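Local coordinates for probable arylamine n-acetyl transferase (Mycobacterium abscessus, PDB 4GUZ), which probably transfers acetyl groups from acetyl coenzyme A to arylamines, at residues T156-R160 with W171-A176. Residues are numbered along the deposited sequence; the frame is centred on the assembly and turned at random.
Sequences TYRLR and WTLSEA
Arg158 and Ser174 face each other as a hydrogen-bonded pair in an antiparallel β-hairpin, whose strand directions differ by 157°. Ser174 N reaches Arg158 O at 2.8 Å within the carbonyl plane, and Arg158 N returns a bond to Ser174 O. Arg160 and Thr172 form a second pair of N-H...O bonds, Thr172 N lying above the Arg160 carbonyl plane, and Ala176 N donates to Thr156 O, making five backbone bonds. At the intervening non-hydrogen-bonded pairs, CA-H...O contacts such as Tyr157 CA to Ser174 O (3.2 Å) fill in. Backbone bonds to 147-152 and 185-196 place both strands inside a larger antiparallel sheet.

Tyr157, Leu159, Leu173 and Glu175 project to one face, the first three forming an apolar cluster. With Leu159 CG anti to the backbone nitrogen (chi1 -173°), CG swings toward the opposite strand, 3.8 Å from Trp171 CD1, while Leu159 CD1 meets Leu173 CD1 at 4.2 Å. Leu173 CD1 also approaches Tyr157 CB, at 4.1 Å. Beyond the hairpin, Leu173 touches Asp131 of a probable Cys79-His116-Asp131 triad, Trp171 NE1 hydrogen-bonds Val145 O, and Glu175 OE1 salt-bridges Arg188. On the other face, Arg158 extends away to a salt bridge with Glu147, and one water donates to Arg160 O at 2.7 Å while hydrogen-bonding Thr172 OG1 at 2.8 Å.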
# COMPACT_ATOMS: atom_id res chain seq x y z
N THR A 156 -1.59 -11.57 11.71
CA THR A 156 -2.95 -11.63 12.26
C THR A 156 -3.51 -10.22 12.31
O THR A 156 -2.82 -9.29 12.75
CB THR A 156 -2.99 -12.32 13.63
OG1 THR A 156 -2.15 -13.47 13.61
CG2 THR A 156 -4.40 -12.75 14.04
N TYR A 157 -4.76 -10.07 11.86
CA TYR A 157 -5.46 -8.79 11.84
C TYR A 157 -6.76 -8.87 12.61
O TYR A 157 -7.34 -9.96 12.77
CB TYR A 157 -5.73 -8.35 10.39
CG TYR A 157 -4.46 -8.17 9.59
CD1 TYR A 157 -3.61 -7.08 9.84
CD2 TYR A 157 -4.08 -9.07 8.61
CE1 TYR A 157 -2.40 -6.95 9.16
CE2 TYR A 157 -2.87 -8.95 7.92
CZ TYR A 157 -2.03 -7.89 8.22
OH TYR A 157 -0.84 -7.73 7.54
N ARG A 158 -7.22 -7.72 13.08
CA ARG A 158 -8.52 -7.60 13.72
C ARG A 158 -9.28 -6.50 13.04
O ARG A 158 -8.74 -5.42 12.82
CB ARG A 158 -8.43 -7.33 15.22
CG ARG A 158 -9.81 -7.49 15.89
CD ARG A 158 -9.95 -6.67 17.13
NE ARG A 158 -11.19 -7.01 17.83
CZ ARG A 158 -11.50 -6.57 19.05
NH1 ARG A 158 -10.66 -5.78 19.70
NH2 ARG A 158 -12.64 -6.93 19.62
N LEU A 159 -10.51 -6.78 12.65
CA LEU A 159 -11.39 -5.82 12.02
C LEU A 159 -12.52 -5.55 12.99
O LEU A 159 -13.08 -6.49 13.53
CB LEU A 159 -11.90 -6.41 10.69
CG LEU A 159 -12.72 -5.51 9.77
CD1 LEU A 159 -11.90 -4.36 9.21
CD2 LEU A 159 -13.28 -6.32 8.60
N ARG A 160 -12.83 -4.28 13.26
CA ARG A 160 -13.91 -3.94 14.19
C ARG A 160 -14.58 -2.64 13.81
O ARG A 160 -13.92 -1.59 13.76
CB ARG A 160 -13.38 -3.84 15.62
CG ARG A 160 -14.49 -3.79 16.64
CD ARG A 160 -13.95 -3.94 18.04
NE ARG A 160 -15.06 -3.93 19.00
CZ ARG A 160 -14.95 -3.52 20.26
NH1 ARG A 160 -13.79 -3.09 20.73
NH2 ARG A 160 -16.01 -3.54 21.06
N TRP A 171 -14.71 1.37 10.41
CA TRP A 171 -13.98 0.20 10.89
C TRP A 171 -12.57 0.54 11.29
O TRP A 171 -11.94 1.39 10.65
CB TRP A 171 -13.89 -0.88 9.77
CG TRP A 171 -15.16 -1.61 9.48
CD1 TRP A 171 -15.48 -2.89 9.84
CD2 TRP A 171 -16.30 -1.10 8.77
NE1 TRP A 171 -16.76 -3.20 9.43
CE2 TRP A 171 -17.29 -2.11 8.78
CE3 TRP A 171 -16.58 0.12 8.12
CZ2 TRP A 171 -18.54 -1.94 8.18
CZ3 TRP A 171 -17.84 0.31 7.59
CH2 TRP A 171 -18.80 -0.72 7.59
N THR A 172 -12.01 -0.23 12.24
CA THR A 172 -10.61 -0.15 12.58
C THR A 172 -9.98 -1.44 12.14
O THR A 172 -10.47 -2.50 12.53
CB THR A 172 -10.36 0.12 14.09
OG1 THR A 172 -11.04 1.29 14.50
CG2 THR A 172 -8.85 0.21 14.47
N LEU A 173 -8.90 -1.36 11.37
CA LEU A 173 -8.10 -2.53 11.05
C LEU A 173 -6.90 -2.48 11.98
O LEU A 173 -6.20 -1.46 11.99
CB LEU A 173 -7.67 -2.62 9.58
CG LEU A 173 -6.87 -3.86 9.23
CD1 LEU A 173 -7.80 -5.08 9.06
CD2 LEU A 173 -6.05 -3.66 7.96
N SER A 174 -6.69 -3.54 12.79
CA SER A 174 -5.57 -3.60 13.74
C SER A 174 -4.62 -4.74 13.40
O SER A 174 -5.04 -5.73 12.78
CB SER A 174 -6.06 -3.79 15.18
OG SER A 174 -6.93 -2.75 15.62
N GLU A 175 -3.37 -4.62 13.83
CA GLU A 175 -2.41 -5.72 13.61
C GLU A 175 -2.12 -6.31 14.96
O GLU A 175 -2.20 -5.60 15.96
CB GLU A 175 -1.13 -5.26 12.88
CG GLU A 175 -0.35 -4.16 13.60
CD GLU A 175 0.93 -3.71 12.93
OE1 GLU A 175 0.85 -3.17 11.80
OE2 GLU A 175 2.01 -3.83 13.56
N ALA A 176 -1.82 -7.63 15.02
CA ALA A 176 -1.47 -8.25 16.29
C ALA A 176 -0.26 -7.53 16.91
O ALA A 176 0.70 -7.19 16.20
CB ALA A 176 -1.21 -9.73 16.11
O HOH W 1 -13.40 0.33 15.63